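Non-structural protein 9 (Avian infectious bronchitis virus, PDB 5C94) probably binds single-stranded RNA as a homodimer and serves the coronavirus replication complex, as nsp9 proteins of related viruses do. Local coordinates at residues A[13-19]-A[31-37]; A[54-58]-A[69-73]. One frame throughout, in Å; residues are numbered along the deposited sequence.

Interaction 1: residues A[13-19]-A[31-37]; sequences GVKTKAC and ESKCYYT
Six backbone hydrogen bonds pair Lys15 with Tyr36, Lys17 with Cys34 and Cys19 with Ser32, two to each pair, and so zip strand 13-19 antiparallel to strand 31-37. The bond from Lys15 N to Tyr36 O is short, 2.7 Å, and nearly straight at 173°. Beyond the Lys15-Tyr36 pair, the side chain of Thr37 adds a seventh bond: its OG1 stands anti to the backbone N (chi1 -177°) and donates to Gly13 O at 2.6 Å, in the carbonyl plane.

Ring contacts centre on Tyr36, on the face it shares with Lys15 and Lys17. The ring is sandwiched between these lysines. Lys15 CB lies over one side, 3.8 Å from the centroid of the Tyr36 ring, a CH-pi contact. Over the opposite face the extended chain of Lys17, crossing the tyrosine at about a right angle, brings NZ to 4.5 Å from the Tyr36 ring centroid as a cation-pi partner. Water 1 joins Tyr36 OH to Thr16 O.

Sulfur and apolar packing continues along this face: Cys34 SG touches Lys17 CG at 3.7 Å, and Cys19 SG meets Cys34 CB. Small cysteines suit this buried end, where Cys34 also packs on Ile48 of strand 42-50.

On the other face Thr16 OG1 sits over the Tyr35 ring, offset toward its rim, while Val14 CG1 comes to the ring edge, 3.8 Å from Tyr35 CD2. Val14 and Tyr35 both reach helix 99-109.

Backbone bonds thus fix the register, while Lys15 CB on one face and the Lys17 stem and ammonium on the other hold the Tyr36 ring, whose pi electrons probably favour the lysine charge.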
loop_
_atom_site.group_PDB
_atom_site.type_symbol
_atom_site.label_atom_id
_atom_site.label_comp_id
_atom_site.label_asym_id
_atom_site.label_seq_id
_atom_site.Cartn_x
_atom_site.Cartn_y
_atom_site.Cartn_z
ATOM N N GLY A 13 3.715 -1.144 8.811
ATOM C CA GLY A 13 5.049 -1.199 8.247
ATOM C C GLY A 13 5.157 -2.207 7.134
ATOM O O GLY A 13 4.289 -3.058 6.968
ATOM N N VAL A 14 6.219 -2.093 6.352
ATOM C CA VAL A 14 6.547 -3.100 5.359
ATOM C C VAL A 14 8.013 -3.414 5.547
ATOM O O VAL A 14 8.852 -2.528 5.484
ATOM C CB VAL A 14 6.293 -2.630 3.907
ATOM C CG1 VAL A 14 6.823 -3.656 2.917
ATOM C CG2 VAL A 14 4.805 -2.343 3.666
ATOM N N LYS A 15 8.315 -4.678 5.803
ATOM C CA LYS A 15 9.689 -5.101 5.972
ATOM C C LYS A 15 10.083 -6.133 4.922
ATOM O O LYS A 15 9.242 -6.685 4.214
ATOM C CB LYS A 15 9.901 -5.666 7.376
ATOM C CG LYS A 15 9.930 -4.610 8.483
ATOM C CD LYS A 15 9.906 -5.284 9.837
ATOM C CE LYS A 15 10.374 -4.376 10.949
ATOM N NZ LYS A 15 10.338 -5.115 12.240
ATOM N N THR A 16 11.380 -6.399 4.866
ATOM C CA THR A 16 11.989 -7.198 3.822
ATOM C C THR A 16 12.926 -8.224 4.435
ATOM O O THR A 16 13.642 -7.904 5.376
ATOM C CB THR A 16 12.721 -6.263 2.821
ATOM O OG1 THR A 16 11.844 -5.993 1.723
ATOM C CG2 THR A 16 13.987 -6.841 2.313
ATOM N N LYS A 17 12.888 -9.464 3.945
ATOM C CA LYS A 17 13.895 -10.458 4.335
ATOM C C LYS A 17 14.024 -11.525 3.240
ATOM O O LYS A 17 13.139 -11.666 2.394
ATOM C CB LYS A 17 13.560 -11.099 5.698
ATOM C CG LYS A 17 12.461 -12.167 5.671
ATOM C CD LYS A 17 12.037 -12.615 7.076
ATOM C CE LYS A 17 10.648 -13.299 7.056
ATOM N NZ LYS A 17 10.077 -13.607 8.416
ATOM N N ALA A 18 15.135 -12.255 3.237
ATOM C CA ALA A 18 15.301 -13.308 2.249
ATOM C C ALA A 18 14.386 -14.461 2.575
ATOM O O ALA A 18 14.016 -14.671 3.731
ATOM C CB ALA A 18 16.738 -13.791 2.183
ATOM N N CYS A 19 14.022 -15.199 1.533
ATOM C CA CYS A 19 13.303 -16.452 1.667
ATOM C C CYS A 19 13.670 -17.283 0.472
ATOM O O CYS A 19 14.504 -16.873 -0.331
ATOM C CB CYS A 19 11.797 -16.244 1.725
ATOM S SG CYS A 19 11.095 -15.590 0.183
ATOM N N GLU A 31 16.486 -18.403 -4.126
ATOM C CA GLU A 31 16.519 -17.364 -3.099
ATOM C C GLU A 31 15.772 -16.164 -3.618
ATOM O O GLU A 31 15.978 -15.749 -4.753
ATOM C CB GLU A 31 17.949 -16.969 -2.720
ATOM C CG GLU A 31 18.032 -16.072 -1.473
ATOM C CD GLU A 31 19.464 -15.736 -1.087
ATOM O OE1 GLU A 31 20.255 -16.678 -0.855
ATOM O OE2 GLU A 31 19.797 -14.534 -1.015
ATOM N N SER A 32 14.879 -15.635 -2.794
ATOM C CA SER A 32 14.045 -14.527 -3.197
ATOM C C SER A 32 13.885 -13.588 -2.028
ATOM O O SER A 32 14.368 -13.856 -0.932
ATOM C CB SER A 32 12.675 -15.009 -3.681
ATOM O OG SER A 32 12.793 -16.154 -4.508
ATOM N N LYS A 33 13.207 -12.483 -2.292
ATOM C CA LYS A 33 12.955 -11.434 -1.324
ATOM C C LYS A 33 11.465 -11.445 -0.954
ATOM O O LYS A 33 10.608 -11.372 -1.844
ATOM C CB LYS A 33 13.360 -10.084 -1.922
ATOM C CG LYS A 33 13.486 -8.933 -0.933
ATOM C CD LYS A 33 13.217 -7.627 -1.669
ATOM C CE LYS A 33 14.225 -6.557 -1.322
ATOM N NZ LYS A 33 15.573 -6.971 -1.785
ATOM N N CYS A 34 11.140 -11.551 0.333
ATOM C CA CYS A 34 9.732 -11.467 0.710
ATOM C C CYS A 34 9.392 -10.164 1.450
ATOM O O CYS A 34 10.229 -9.559 2.107
ATOM C CB CYS A 34 9.313 -12.690 1.535
ATOM S SG CYS A 34 9.611 -12.635 3.294
ATOM N N TYR A 35 8.150 -9.726 1.295
ATOM C CA TYR A 35 7.662 -8.514 1.928
ATOM C C TYR A 35 6.671 -8.924 3.004
ATOM O O TYR A 35 5.789 -9.761 2.766
ATOM C CB TYR A 35 6.999 -7.582 0.903
ATOM C CG TYR A 35 7.985 -6.958 -0.065
ATOM C CD1 TYR A 35 8.628 -7.731 -1.035
ATOM C CD2 TYR A 35 8.274 -5.598 -0.012
ATOM C CE1 TYR A 35 9.546 -7.162 -1.917
ATOM C CE2 TYR A 35 9.181 -5.021 -0.889
ATOM C CZ TYR A 35 9.819 -5.807 -1.834
ATOM O OH TYR A 35 10.723 -5.228 -2.701
ATOM N N TYR A 36 6.819 -8.354 4.193
ATOM C CA TYR A 36 5.866 -8.649 5.243
ATOM C C TYR A 36 5.508 -7.427 6.073
ATOM O O TYR A 36 6.281 -6.466 6.228
ATOM C CB TYR A 36 6.382 -9.781 6.139
ATOM C CG TYR A 36 7.679 -9.533 6.885
ATOM C CD1 TYR A 36 8.903 -9.615 6.236
ATOM C CD2 TYR A 36 7.681 -9.278 8.257
ATOM C CE1 TYR A 36 10.101 -9.412 6.919
ATOM C CE2 TYR A 36 8.870 -9.071 8.951
ATOM C CZ TYR A 36 10.080 -9.143 8.274
ATOM O OH TYR A 36 11.273 -8.942 8.943
ATOM N N THR A 37 4.293 -7.453 6.583
ATOM C CA THR A 37 3.848 -6.381 7.427
ATOM C C THR A 37 3.569 -6.949 8.810
ATOM O O THR A 37 3.765 -8.147 9.056
ATOM C CB THR A 37 2.617 -5.690 6.839
ATOM O OG1 THR A 37 2.261 -4.589 7.678
ATOM C CG2 THR A 37 1.452 -6.672 6.710
HETATM O O HOH W 1 13.802 -7.883 8.014
#

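Interaction 2: residues A[54-58]-A[69-73]; sequences NLKVA and YVDLD
The beta hairpin of strands 57-61 and 67-71, at one end of the nsp9 sheet, is joined here where its two arms diverge, with Val57 opposite Asp71 and Ala58 opposite Val70. Ala58 and Val70 form the hydrogen-bonded pair: Ala58 N donates to Val70 O at 2.8 Å and Val70 N returns a bond to Ala58 O at 2.9 Å. Two residues away on each chain, Leu72 N reaches Lys56 O at 3.1 Å, but the donor stands above the carbonyl plane and the N-H...O angle is 142°. On its other edge the chain makes a classic beta bulge, Lys56 and Val57 both facing Gly22 of strand 12-22.

Leu72, with CG anti to its carbonyl carbon (chi1 -56°), sends CD1 against the peptide of Lys56 and Val57, 3.6 Å from Val57 N, and to Leu55 CB. Its other branch, CD2, meets Ala58 CB at 4.0 Å, and Val70 CG2 approaches the same methyl at 3.8 Å. An alanine fits between these two branched neighbours, and Ile48 of strand 42-50 packs on Leu55, Ala58 and Leu72. On the other face Val57 points the same way as Asp71, while its CG1 comes to the edge of the Tyr69 ring, 4.0 Å from CD2.

Past the strands, water 2 lies 2.8 Å from both Leu55 O and Asp73 O and can bridge them, though other acceptors compete. Arg102 forms a salt bridge with Asp73 OD2. A hairpin with a classic bulge beside it is common in antiparallel sheets; this one forms an edge of the barrel-like nsp9 fold.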
loop_
_atom_site.group_PDB
_atom_site.type_symbol
_atom_site.label_atom_id
_atom_site.label_comp_id
_atom_site.label_asym_id
_atom_site.label_seq_id
_atom_site.Cartn_x
_atom_site.Cartn_y
_atom_site.Cartn_z
ATOM N N ASN A 54 8.653 -18.103 -12.964
ATOM C CA ASN A 54 7.950 -19.380 -12.927
ATOM C C ASN A 54 7.644 -19.918 -11.551
ATOM O O ASN A 54 7.263 -21.085 -11.422
ATOM C CB ASN A 54 8.755 -20.423 -13.677
ATOM C CG ASN A 54 9.049 -20.001 -15.079
ATOM O OD1 ASN A 54 8.132 -19.816 -15.874
ATOM N ND2 ASN A 54 10.327 -19.833 -15.395
ATOM N N LEU A 55 7.810 -19.085 -10.529
ATOM C CA LEU A 55 7.660 -19.546 -9.157
ATOM C C LEU A 55 6.198 -19.819 -8.818
ATOM O O LEU A 55 5.295 -19.147 -9.335
ATOM C CB LEU A 55 8.248 -18.526 -8.194
ATOM C CG LEU A 55 9.698 -18.164 -8.495
ATOM C CD1 LEU A 55 10.170 -17.118 -7.521
ATOM C CD2 LEU A 55 10.589 -19.402 -8.437
ATOM N N LYS A 56 5.965 -20.817 -7.981
ATOM C CA LYS A 56 4.632 -21.176 -7.552
ATOM C C LYS A 56 4.447 -21.303 -6.068
ATOM O O LYS A 56 3.361 -21.300 -5.598
ATOM C CB LYS A 56 4.227 -22.544 -8.082
ATOM C CG LYS A 56 3.954 -22.686 -9.561
ATOM C CD LYS A 56 3.217 -21.516 -10.133
ATOM C CE LYS A 56 2.179 -21.933 -11.132
ATOM N NZ LYS A 56 0.804 -21.811 -10.585
ATOM N N VAL A 57 5.525 -21.451 -5.340
ATOM C CA VAL A 57 5.477 -21.748 -3.901
ATOM C C VAL A 57 6.601 -20.961 -3.213
ATOM O O VAL A 57 7.707 -20.834 -3.753
ATOM C CB VAL A 57 5.598 -23.275 -3.556
ATOM C CG1 VAL A 57 5.688 -23.522 -2.055
ATOM C CG2 VAL A 57 4.439 -24.065 -4.139
ATOM N N ALA A 58 6.332 -20.421 -2.032
ATOM C CA ALA A 58 7.389 -19.760 -1.272
ATOM C C ALA A 58 7.549 -20.438 0.071
ATOM O O ALA A 58 6.639 -21.139 0.544
ATOM C CB ALA A 58 7.096 -18.287 -1.086
ATOM N N TYR A 69 5.240 -23.484 4.037
ATOM C CA TYR A 69 5.117 -23.261 2.603
ATOM C C TYR A 69 3.794 -22.555 2.276
ATOM O O TYR A 69 2.755 -22.822 2.889
ATOM C CB TYR A 69 5.252 -24.598 1.861
ATOM C CG TYR A 69 6.637 -25.206 2.056
ATOM C CD1 TYR A 69 6.945 -25.952 3.204
ATOM C CD2 TYR A 69 7.649 -25.000 1.121
ATOM C CE1 TYR A 69 8.218 -26.486 3.401
ATOM C CE2 TYR A 69 8.916 -25.531 1.306
ATOM C CZ TYR A 69 9.198 -26.270 2.444
ATOM O OH TYR A 69 10.467 -26.785 2.617
ATOM N N VAL A 70 3.857 -21.606 1.346
ATOM C CA VAL A 70 2.670 -20.883 0.890
ATOM C C VAL A 70 2.593 -20.858 -0.644
ATOM O O VAL A 70 3.617 -20.809 -1.341
ATOM C CB VAL A 70 2.636 -19.419 1.415
ATOM C CG1 VAL A 70 2.627 -19.396 2.928
ATOM C CG2 VAL A 70 3.820 -18.625 0.889
ATOM N N ASP A 71 1.367 -20.918 -1.153
ATOM C CA ASP A 71 1.100 -20.805 -2.582
ATOM C C ASP A 71 1.201 -19.349 -3.044
ATOM O O ASP A 71 0.959 -18.415 -2.273
ATOM C CB ASP A 71 -0.290 -21.375 -2.901
ATOM C CG ASP A 71 -0.355 -22.897 -2.744
ATOM O OD1 ASP A 71 0.682 -23.585 -2.897
ATOM O OD2 ASP A 71 -1.451 -23.406 -2.432
ATOM N N LEU A 72 1.543 -19.168 -4.313
ATOM C CA LEU A 72 1.664 -17.842 -4.902
ATOM C C LEU A 72 0.587 -17.607 -5.972
ATOM O O LEU A 72 0.285 -18.503 -6.756
ATOM C CB LEU A 72 3.062 -17.673 -5.514
ATOM C CG LEU A 72 4.237 -17.914 -4.570
ATOM C CD1 LEU A 72 5.559 -17.805 -5.316
ATOM C CD2 LEU A 72 4.177 -16.914 -3.419
ATOM N N ASP A 73 0.012 -16.406 -6.000
ATOM C CA ASP A 73 -0.780 -15.974 -7.147
ATOM C C ASP A 73 0.135 -15.822 -8.368
ATOM O O ASP A 73 1.363 -15.821 -8.239
ATOM C CB ASP A 73 -1.487 -14.655 -6.847
ATOM C CG ASP A 73 -2.613 -14.804 -5.830
ATOM O OD1 ASP A 73 -3.095 -15.935 -5.602
ATOM O OD2 ASP A 73 -3.033 -13.770 -5.268
HETATM O O HOH W 2 2.656 -18.089 -9.181
#

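The two contacts follow one another along the chain: interaction 1 is complete at residue 37, and interaction 2 opens at 54. Each belongs to its own beta hairpin, yet both lie in one antiparallel sheet. Their centres are about 14 Å apart, and they touch where Ser32 OG, hydrogen-bonded to Val30 O, merely packs against Leu55 CD1 at 4.1 Å. Strand 42-50, which follows the first hairpin, links them further through Ile48, packed on Cys34 from one contact and on Leu55, Ala58 and Leu72 from the other. In the order 67-71, 57-61, 12-22, 30-39 the hairpins form one continuous half of the sheet in the nsp9 domain, joined through strands 57-61 and 12-22.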